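Local coordinates for adenine phosphoribosyltransferase (Leishmania donovani, PDB 1QB7), which probably catalyses the purine-salvage transfer of phosphoribose from 5-phospho-alpha-D-ribose 1-diphosphate to adenine, giving AMP and diphosphate, at residues A[14-19]-A[58-63]; A[33-38]-A[221-226]; A[139-144]-A[159-164]; A[184-187]-A[193-196]. All coordinates share one frame; numbering follows the deposited sequence. Where two conformers were deposited one is given.

Contact 1: A[14-19]-A[58-63]; sequences DSHALS and RDFLVQ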
# COMPACT_ATOMS: atom_id res chain seq x y z
N ASP A 14 -20.08 -17.00 -7.82
CA ASP A 14 -19.65 -17.63 -6.56
C ASP A 14 -19.15 -19.06 -6.58
O ASP A 14 -18.70 -19.58 -5.55
CB ASP A 14 -20.70 -17.44 -5.45
CG ASP A 14 -22.02 -18.14 -5.74
OD1 ASP A 14 -22.07 -19.10 -6.54
OD2 ASP A 14 -23.03 -17.71 -5.14
N SER A 15 -19.23 -19.72 -7.73
CA SER A 15 -18.75 -21.09 -7.84
C SER A 15 -17.24 -21.08 -8.07
O SER A 15 -16.56 -22.07 -7.77
CB SER A 15 -19.45 -21.81 -9.00
OG SER A 15 -18.91 -21.40 -10.24
N HIS A 16 -16.72 -19.95 -8.55
CA HIS A 16 -15.29 -19.80 -8.83
C HIS A 16 -14.45 -20.04 -7.59
O HIS A 16 -14.82 -19.62 -6.49
CB HIS A 16 -15.01 -18.41 -9.39
CG HIS A 16 -13.69 -18.30 -10.08
ND1 HIS A 16 -12.49 -18.29 -9.40
CD2 HIS A 16 -13.38 -18.22 -11.40
CE1 HIS A 16 -11.49 -18.22 -10.27
NE2 HIS A 16 -12.01 -18.17 -11.49
N ALA A 17 -13.31 -20.72 -7.76
CA ALA A 17 -12.41 -21.01 -6.65
C ALA A 17 -11.98 -19.74 -5.89
O ALA A 17 -11.85 -19.77 -4.67
CB ALA A 17 -11.19 -21.77 -7.16
N LEU A 18 -11.78 -18.64 -6.61
CA LEU A 18 -11.37 -17.38 -5.99
C LEU A 18 -12.48 -16.81 -5.09
O LEU A 18 -12.20 -16.32 -4.00
CB LEU A 18 -10.99 -16.36 -7.06
CG LEU A 18 -10.74 -14.91 -6.61
CD1 LEU A 18 -9.68 -14.84 -5.51
CD2 LEU A 18 -10.33 -14.07 -7.80
N SER A 19 -13.72 -16.88 -5.57
CA SER A 19 -14.86 -16.38 -4.81
C SER A 19 -15.02 -17.17 -3.52
O SER A 19 -15.31 -16.62 -2.45
CB SER A 19 -16.13 -16.51 -5.65
OG SER A 19 -17.27 -16.17 -4.89
N ARG A 58 -4.08 -12.39 -7.37
CA ARG A 58 -3.02 -12.01 -8.30
C ARG A 58 -3.14 -12.78 -9.61
O ARG A 58 -3.15 -12.19 -10.69
CB ARG A 58 -1.66 -12.28 -7.64
CG ARG A 58 -0.46 -11.66 -8.33
CD ARG A 58 -0.03 -12.44 -9.57
NE ARG A 58 0.17 -13.86 -9.27
CZ ARG A 58 1.27 -14.38 -8.73
NH1 ARG A 58 2.31 -13.60 -8.42
NH2 ARG A 58 1.34 -15.69 -8.51
N ASP A 59 -3.25 -14.10 -9.52
CA ASP A 59 -3.37 -14.95 -10.70
C ASP A 59 -4.58 -14.62 -11.56
O ASP A 59 -4.47 -14.49 -12.78
CB ASP A 59 -3.42 -16.43 -10.31
CG ASP A 59 -2.11 -16.95 -9.76
OD1 ASP A 59 -1.06 -16.33 -10.01
OD2 ASP A 59 -2.13 -18.00 -9.09
N PHE A 60 -5.73 -14.47 -10.92
CA PHE A 60 -6.97 -14.17 -11.62
C PHE A 60 -6.93 -12.85 -12.39
O PHE A 60 -7.19 -12.82 -13.59
CB PHE A 60 -8.16 -14.19 -10.65
CG PHE A 60 -9.49 -13.95 -11.31
CD1 PHE A 60 -10.23 -15.01 -11.82
CD2 PHE A 60 -9.98 -12.65 -11.46
CE1 PHE A 60 -11.43 -14.79 -12.48
CE2 PHE A 60 -11.19 -12.42 -12.12
CZ PHE A 60 -11.91 -13.49 -12.63
N LEU A 61 -6.59 -11.76 -11.70
CA LEU A 61 -6.54 -10.44 -12.33
C LEU A 61 -5.46 -10.32 -13.40
O LEU A 61 -5.67 -9.68 -14.43
CB LEU A 61 -6.42 -9.34 -11.27
CG LEU A 61 -7.68 -9.24 -10.39
CD1 LEU A 61 -7.50 -8.20 -9.30
CD2 LEU A 61 -8.88 -8.90 -11.25
N VAL A 62 -4.31 -10.96 -13.18
CA VAL A 62 -3.24 -10.93 -14.18
C VAL A 62 -3.75 -11.61 -15.45
O VAL A 62 -3.62 -11.07 -16.55
CB VAL A 62 -1.96 -11.63 -13.66
CG1 VAL A 62 -0.98 -11.88 -14.80
CG2 VAL A 62 -1.29 -10.76 -12.59
N GLN A 63 -4.38 -12.78 -15.30
CA GLN A 63 -4.93 -13.52 -16.44
C GLN A 63 -5.98 -12.68 -17.15
O GLN A 63 -6.02 -12.61 -18.38
CB GLN A 63 -5.55 -14.84 -15.99
CG GLN A 63 -4.52 -15.88 -15.60
CD GLN A 63 -5.09 -16.98 -14.72
OE1 GLN A 63 -6.31 -17.07 -14.53
NE2 GLN A 63 -4.21 -17.80 -14.15
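A small aromatic and apolar contact joins the start of helix 17-25 to the middle of helix 51-67, with Phe60 reaching across to His16 and Leu18. The Phe60 ring presents its edge to the face of the imidazole in an offset edge-to-face pair: the planes stand at 89° and the ring centroids are 5.1 Å apart. Phe60 CE1 and His16 NE2 come to 3.6 Å. At the root of the phenylalanine, Leu18 sends in one methyl, and its CD2 sits 3.6 Å from Phe60 CB; the two side chains cross at about a right angle. Phe60 holds CG anti to its backbone N (chi1 -177°), which carries the ring across to His16 and Leu18. His16 ND1 accepts from Leu18 N at 2.9 Å, a nearly straight bond (163°) in the ring plane that helps set the imidazole's rotation. Leu12 of strand 9-12 and Leu202 both touch Leu18 and Phe60, so the pair belongs to a larger apolar patch. Further round helix 51-67, Arg58 makes a salt bridge to Glu92 of the second subunit. His16 is thus a helix N-cap, its side chain capping helix 17-25 while its ring face receives an aromatic edge.

Contact 2: A[33-38]-A[221-226]; sequences FSPRNV and GPRVLS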
# COMPACT_ATOMS: atom_id res chain seq x y z
N PHE A 33 -14.63 -3.36 17.64
CA PHE A 33 -13.40 -4.06 17.25
C PHE A 33 -12.83 -3.54 15.94
O PHE A 33 -11.97 -4.19 15.35
CB PHE A 33 -13.65 -5.56 17.11
CG PHE A 33 -13.88 -6.27 18.41
CD1 PHE A 33 -12.81 -6.67 19.20
CD2 PHE A 33 -15.18 -6.57 18.84
CE1 PHE A 33 -13.02 -7.36 20.40
CE2 PHE A 33 -15.40 -7.25 20.03
CZ PHE A 33 -14.32 -7.65 20.81
N SER A 34 -13.30 -2.38 15.47
CA SER A 34 -12.81 -1.81 14.21
C SER A 34 -12.52 -0.31 14.32
O SER A 34 -12.83 0.32 15.34
CB SER A 34 -13.82 -2.09 13.08
OG SER A 34 -14.58 -0.93 12.76
N PRO A 35 -11.91 0.28 13.28
CA PRO A 35 -11.58 1.70 13.26
C PRO A 35 -12.66 2.60 12.66
O PRO A 35 -12.56 3.82 12.71
CB PRO A 35 -10.32 1.73 12.40
CG PRO A 35 -10.66 0.72 11.34
CD PRO A 35 -11.27 -0.42 12.14
N ARG A 36 -13.68 1.98 12.08
CA ARG A 36 -14.75 2.73 11.43
C ARG A 36 -16.11 2.34 11.99
O ARG A 36 -16.30 1.23 12.49
CB ARG A 36 -14.72 2.45 9.93
CG ARG A 36 -14.85 3.68 9.05
CD ARG A 36 -14.85 3.27 7.59
NE ARG A 36 -14.97 4.40 6.67
CZ ARG A 36 -16.06 5.15 6.54
NH1 ARG A 36 -17.14 4.90 7.27
NH2 ARG A 36 -16.07 6.14 5.66
N ASN A 37 -17.07 3.26 11.90
CA ASN A 37 -18.40 2.99 12.40
C ASN A 37 -19.34 2.47 11.32
O ASN A 37 -20.20 3.18 10.81
CB ASN A 37 -19.00 4.23 13.08
CG ASN A 37 -20.35 3.95 13.75
OD1 ASN A 37 -21.23 4.81 13.76
ND2 ASN A 37 -20.51 2.74 14.28
N VAL A 38 -19.11 1.22 10.92
CA VAL A 38 -19.93 0.54 9.94
C VAL A 38 -20.30 -0.78 10.61
O VAL A 38 -19.58 -1.27 11.48
CB VAL A 38 -19.18 0.28 8.59
CG1 VAL A 38 -18.93 1.60 7.87
CG2 VAL A 38 -17.87 -0.45 8.82
N GLY A 221 -12.07 -6.38 27.55
CA GLY A 221 -10.95 -5.46 27.68
C GLY A 221 -10.97 -4.39 26.61
O GLY A 221 -11.94 -4.27 25.86
N PRO A 222 -9.90 -3.57 26.52
CA PRO A 222 -9.79 -2.50 25.52
C PRO A 222 -9.46 -3.06 24.14
O PRO A 222 -8.99 -4.19 24.04
CB PRO A 222 -8.63 -1.66 26.07
CG PRO A 222 -7.75 -2.70 26.68
CD PRO A 222 -8.74 -3.57 27.42
N ARG A 223 -9.74 -2.29 23.09
CA ARG A 223 -9.45 -2.75 21.74
C ARG A 223 -7.95 -2.69 21.43
O ARG A 223 -7.42 -3.53 20.71
CB ARG A 223 -10.22 -1.94 20.69
CG ARG A 223 -10.04 -2.50 19.28
CD ARG A 223 -10.85 -1.76 18.23
NE ARG A 223 -10.19 -0.56 17.71
CZ ARG A 223 -9.49 -0.52 16.57
NH1 ARG A 223 -9.30 -1.63 15.86
NH2 ARG A 223 -8.94 0.62 16.17
N VAL A 224 -7.27 -1.70 22.02
CA VAL A 224 -5.84 -1.50 21.80
C VAL A 224 -5.02 -1.67 23.09
O VAL A 224 -5.34 -1.11 24.13
CB VAL A 224 -5.56 -0.09 21.21
CG1 VAL A 224 -4.09 0.07 20.85
CG2 VAL A 224 -6.44 0.16 19.99
N LEU A 225 -3.97 -2.49 22.99
CA LEU A 225 -3.06 -2.76 24.10
C LEU A 225 -1.68 -2.24 23.74
O LEU A 225 -1.31 -2.21 22.57
CB LEU A 225 -2.97 -4.27 24.34
CG LEU A 225 -4.24 -5.09 24.62
CD1 LEU A 225 -4.98 -5.42 23.32
CD2 LEU A 225 -3.82 -6.37 25.31
N SER A 226 -0.91 -1.81 24.74
CA SER A 226 0.45 -1.32 24.47
C SER A 226 1.40 -2.51 24.40
O SER A 226 1.09 -3.58 24.91
CB SER A 226 0.91 -0.36 25.57
OG SER A 226 0.96 -1.04 26.81
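Arg223 crosses to the loop 33-38 and lies against its backbone from Phe33 to Pro35. The arginine's aliphatic arm packs on backbone, Arg223 CD resting 3.5 Å from the carbonyl carbon C of Phe33. Beyond CD the chain bends at chi3 (85°), and the turn lays the guanidinium flat against the next peptide. There the guanidinium lies face-on to the Ser34-Pro35 peptide, with Ser34 O over its centre, 3.7 Å from Arg223 CZ. Pro35 comes in near the rim of the same face, its CA 4.1 Å from Arg223 NH2. The hydrogen bonds of the guanidinium go to the second subunit, NH1 to the carbonyl of Asn106 and NH2 to that of Ala103. Within the loop, Ser34 OG accepts from Arg36 N (3.1 Å, 152°), an ST turn that shapes the chain just where Arg36 touches the bound adenine. Ser34 and Pro35 pack on Phe41 of strand 41-42, and Phe33 on Asp215, Ser216 and Tyr219. Right after Arg223, strand 224-226 pairs in parallel with a strand of the second subunit, so the sheet continues across the dimer interface.

Contact 3: A[139-144]-A[159-164]; sequences SRVVLI and QLVEAS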
# COMPACT_ATOMS: atom_id res chain seq x y z
N SER A 139 -4.00 6.60 -22.45
CA SER A 139 -3.83 5.57 -21.43
C SER A 139 -5.15 4.89 -21.09
O SER A 139 -6.21 5.51 -21.12
CB SER A 139 -3.26 6.16 -20.14
OG SER A 139 -2.00 6.78 -20.34
N ARG A 140 -5.08 3.60 -20.81
CA ARG A 140 -6.24 2.80 -20.44
C ARG A 140 -5.92 2.33 -19.04
O ARG A 140 -5.09 1.44 -18.83
CB ARG A 140 -6.43 1.66 -21.44
CG ARG A 140 -6.76 2.16 -22.85
CD ARG A 140 -6.89 1.03 -23.86
NE ARG A 140 -5.64 0.30 -24.04
CZ ARG A 140 -4.63 0.70 -24.82
NH1 ARG A 140 -4.72 1.83 -25.51
NH2 ARG A 140 -3.53 -0.05 -24.92
N VAL A 141 -6.58 2.95 -18.07
CA VAL A 141 -6.34 2.72 -16.66
C VAL A 141 -7.30 1.83 -15.89
O VAL A 141 -8.51 2.01 -15.95
CB VAL A 141 -6.30 4.09 -15.92
CG1 VAL A 141 -5.78 3.92 -14.50
CG2 VAL A 141 -5.48 5.10 -16.70
N VAL A 142 -6.72 0.89 -15.15
CA VAL A 142 -7.50 0.00 -14.30
C VAL A 142 -7.40 0.59 -12.88
O VAL A 142 -6.30 0.82 -12.37
CB VAL A 142 -6.93 -1.43 -14.28
CG1 VAL A 142 -7.64 -2.28 -13.23
CG2 VAL A 142 -7.08 -2.05 -15.66
N LEU A 143 -8.56 0.91 -12.31
CA LEU A 143 -8.66 1.46 -10.96
C LEU A 143 -8.83 0.32 -9.95
O LEU A 143 -9.64 -0.58 -10.18
CB LEU A 143 -9.83 2.44 -10.87
CG LEU A 143 -9.67 3.83 -11.47
CD1 LEU A 143 -9.36 3.77 -12.95
CD2 LEU A 143 -10.94 4.61 -11.22
N ILE A 144 -8.08 0.34 -8.86
CA ILE A 144 -8.18 -0.73 -7.87
C ILE A 144 -8.14 -0.28 -6.40
O ILE A 144 -7.44 0.67 -6.03
CB ILE A 144 -7.09 -1.83 -8.13
CG1 ILE A 144 -7.34 -3.08 -7.27
CG2 ILE A 144 -5.69 -1.28 -7.88
CD1 ILE A 144 -6.54 -4.30 -7.70
N GLN A 159 -12.53 10.98 -12.18
CA GLN A 159 -12.26 12.38 -12.50
C GLN A 159 -10.80 12.59 -12.90
O GLN A 159 -10.51 13.26 -13.89
CB GLN A 159 -12.60 13.28 -11.31
CG GLN A 159 -14.08 13.32 -10.97
CD GLN A 159 -14.37 14.12 -9.71
OE1 GLN A 159 -13.51 14.27 -8.84
NE2 GLN A 159 -15.60 14.62 -9.61
N LEU A 160 -9.89 12.01 -12.12
CA LEU A 160 -8.46 12.15 -12.37
C LEU A 160 -8.04 11.53 -13.70
O LEU A 160 -7.23 12.11 -14.42
CB LEU A 160 -7.66 11.56 -11.20
CG LEU A 160 -7.79 12.33 -9.87
CD1 LEU A 160 -7.23 11.51 -8.73
CD2 LEU A 160 -7.11 13.69 -9.98
N VAL A 161 -8.61 10.38 -14.03
CA VAL A 161 -8.29 9.71 -15.30
C VAL A 161 -8.85 10.52 -16.48
O VAL A 161 -8.16 10.73 -17.47
CB VAL A 161 -8.83 8.25 -15.32
CG1 VAL A 161 -8.59 7.63 -16.69
CG2 VAL A 161 -8.13 7.41 -14.25
N GLU A 162 -10.09 11.00 -16.35
CA GLU A 162 -10.70 11.81 -17.42
C GLU A 162 -9.90 13.09 -17.64
O GLU A 162 -9.61 13.45 -18.78
CB GLU A 162 -12.16 12.17 -17.09
CG GLU A 162 -12.76 13.28 -17.94
CD GLU A 162 -14.18 13.62 -17.54
OE1 GLU A 162 -14.48 13.62 -16.32
OE2 GLU A 162 -15.00 13.88 -18.44
N ALA A 163 -9.55 13.78 -16.56
CA ALA A 163 -8.79 15.02 -16.64
C ALA A 163 -7.43 14.80 -17.30
O ALA A 163 -6.86 15.72 -17.89
CB ALA A 163 -8.62 15.63 -15.26
N SER A 164 -6.91 13.58 -17.18
CA SER A 164 -5.62 13.22 -17.77
C SER A 164 -5.75 12.88 -19.25
O SER A 164 -4.76 12.52 -19.90
CB SER A 164 -5.04 12.02 -17.03
OG SER A 164 -4.70 12.37 -15.71
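Leu160 O, just before the Val161 that meets Val141 and Leu143, takes two donors from Ser164 at the end of helix 152-163. The hydroxyl is the firmer one, Ser164 OG donating at 2.9 Å and approaching 24° off the carbonyl plane (C=O...O angle 153°); the Ser164 backbone N adds a weak bond to the same oxygen. The serine side chain thus folds back and occupies a carbonyl in the last turn of the helix. The contact with the strand is purely apolar and buried. Within 159-164, Val161 alone reaches the strand segment, and its two methyls divide the work. Val161 CG1, set anti to the backbone N (chi1 175°), meets Val141 CG2 tip to tip at 4.0 Å. Val161 CG2 turns to the other side, where it lies 4.1 Å from Val141 CB and approaches Leu143 CD1. Leu143 was modelled in two conformers, so that last touch is less certain. Val141 and Leu143 are two residues apart on the strand, and both point to the helix, whereas Arg140 and Val142 point away. Strand 140-145 and helix 152-163 flank the PRPP-binding loop of type I phosphoribosyltransferases; Asp145 and Thr153, at its two ends, contribute to the magnesium site. The helix then leads into strand 167-173, parallel and adjacent to 140-145, which completes a beta-alpha-beta crossover. Val161 touches Val168 on that strand, Val141 touches Leu76 of strand 74-78, the neighbour of 140-145 on the side away from 167-173, and Leu160 and Ser164 lean on Ile130 of strand 129-131.

Contact 4: A[184-187]-A[193-196]; sequences EKIH and RYKD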
# COMPACT_ATOMS: atom_id res chain seq x y z
N GLU A 184 -24.53 2.17 -8.79
CA GLU A 184 -25.80 2.74 -9.21
C GLU A 184 -25.72 4.28 -9.22
O GLU A 184 -26.09 4.91 -10.21
CB GLU A 184 -26.93 2.30 -8.27
CG GLU A 184 -27.98 1.38 -8.89
CD GLU A 184 -27.56 -0.08 -8.92
OE1 GLU A 184 -28.36 -0.94 -8.49
OE2 GLU A 184 -29.25 3.67 -6.62
N LYS A 185 -25.24 4.86 -8.13
CA LYS A 185 -25.13 6.32 -8.01
C LYS A 185 -24.15 6.94 -8.99
O LYS A 185 -24.43 7.99 -9.58
CB LYS A 185 -24.75 6.70 -6.58
CG LYS A 185 -25.77 6.26 -5.55
CD LYS A 185 -25.32 6.62 -4.15
CE LYS A 185 -26.35 6.16 -3.14
NZ LYS A 185 -25.98 6.62 -1.77
N ILE A 186 -22.99 6.31 -9.18
CA ILE A 186 -21.99 6.81 -10.11
C ILE A 186 -22.52 6.73 -11.54
O ILE A 186 -22.29 7.64 -12.34
CB ILE A 186 -20.65 6.06 -9.95
CG1 ILE A 186 -20.01 6.43 -8.61
CG2 ILE A 186 -19.71 6.37 -11.10
CD1 ILE A 186 -18.77 5.63 -8.25
N HIS A 187 -23.28 5.69 -11.84
CA HIS A 187 -23.85 5.49 -13.17
C HIS A 187 -24.99 6.43 -13.55
O HIS A 187 -25.37 6.49 -14.72
CB HIS A 187 -24.34 4.06 -13.33
CG HIS A 187 -23.23 3.07 -13.53
ND1 HIS A 187 -23.36 1.74 -13.19
CD2 HIS A 187 -21.99 3.22 -14.05
CE1 HIS A 187 -22.23 1.11 -13.49
NE2 HIS A 187 -21.39 1.99 -14.02
N ARG A 193 -23.32 10.48 -16.86
CA ARG A 193 -22.06 10.73 -17.56
C ARG A 193 -21.04 9.60 -17.40
O ARG A 193 -20.15 9.45 -18.23
CB ARG A 193 -21.45 12.07 -17.13
CG ARG A 193 -21.14 12.19 -15.67
CD ARG A 193 -20.34 13.46 -15.41
NE ARG A 193 -19.09 13.48 -16.18
CZ ARG A 193 -18.38 14.58 -16.41
NH1 ARG A 193 -18.79 15.75 -15.94
NH2 ARG A 193 -17.26 14.51 -17.11
N TYR A 194 -21.18 8.81 -16.34
CA TYR A 194 -20.28 7.69 -16.09
C TYR A 194 -20.98 6.35 -16.30
O TYR A 194 -20.49 5.31 -15.86
CB TYR A 194 -19.71 7.78 -14.67
CG TYR A 194 -18.89 9.02 -14.43
CD1 TYR A 194 -17.72 9.27 -15.17
CD2 TYR A 194 -19.26 9.96 -13.47
CE1 TYR A 194 -16.96 10.41 -14.95
CE2 TYR A 194 -18.50 11.11 -13.24
CZ TYR A 194 -17.35 11.32 -13.99
OH TYR A 194 -16.60 12.45 -13.76
N LYS A 195 -22.11 6.39 -17.00
CA LYS A 195 -22.92 5.21 -17.30
C LYS A 195 -22.13 4.07 -17.91
O LYS A 195 -22.41 2.91 -17.65
CB LYS A 195 -24.06 5.60 -18.26
CG LYS A 195 -24.96 4.44 -18.67
CD LYS A 195 -25.89 4.83 -19.81
CE LYS A 195 -26.68 3.63 -20.33
NZ LYS A 195 -27.55 3.98 -21.49
N ASP A 196 -21.12 4.41 -18.71
CA ASP A 196 -20.30 3.41 -19.38
C ASP A 196 -19.11 2.89 -18.58
O ASP A 196 -18.35 2.06 -19.09
CB ASP A 196 -19.82 3.92 -20.75
CG ASP A 196 -20.97 4.15 -21.72
OD1 ASP A 196 -21.90 3.31 -21.76
OD2 ASP A 196 -20.95 5.18 -22.44
O HOH W 1 -23.21 9.03 -14.37
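After helix 182-192 the chain doubles back along it, bringing the CA atoms of His187 and Lys195 within 4.2 Å of each other. A water bridges the two backbones: it donates to Ile186 O at 2.6 Å and accepts from Tyr194 N at 2.8 Å. Tyr194 meets the helix mainly through CB, which lies 3.5 Å from Ile186 O and 3.8 Å from Ile186 CG2. The isoleucine turns that methyl anti to its backbone N (chi1 -69° for CG1), on the side where the tyrosine passes, and the two side chains cross at a slant. Ile186 O also sits at the edge of the tyrosine ring, in its plane, while Arg193 CG covers part of one ring face. These contacts fold the exit of the helix onto its body as the chain heads for strand 199-201, which runs parallel to strand 167-173; the helix is the connecting element of a beta-alpha-beta crossover in the Rossmann-like core. His187 turns its ring edge to the returning backbone: Tyr194 O lies near the plane of the His187 ring, 3.1 Å from His187 CD2, and Lys195 O comes obliquely to 3.6 Å from the same carbon. His187 NE2 is hydrogen-bonded to Ile197 O, which together with the ring of Phe199 limits how the imidazole can rotate. Lys195 adds little beyond its CB, 3.9 Å from His187 O, and its extended chain runs off from there. Toward helix 152-163, Ile186 packs on Leu158 and Tyr194 on Leu155, and Ile186 lies close to Gly151, which binds AMP in another structure of the protein.

How the contacts relate
Contacts 1, 3 and 4 come in that order along the chain, while contact 2 joins an early loop to a late strand and so spans 3 and 4; its first segment falls between the two segments of contact 1. Contacts 3 and 4 have centres 15 Å apart and touch: Glu162 OE2 of helix 152-163 forms a 2.7 Å salt bridge with Arg193 NH2. Contact 1 has its centre 24 Å from that of contact 3, though their nearest atoms come to about 4 Å without touching. The centre of contact 2 is 35 Å from those of contacts 3 and 4, across the chain's centre, beside the adenine pocket. Contacts 1, 2 and 3 all include residues meeting the second subunit.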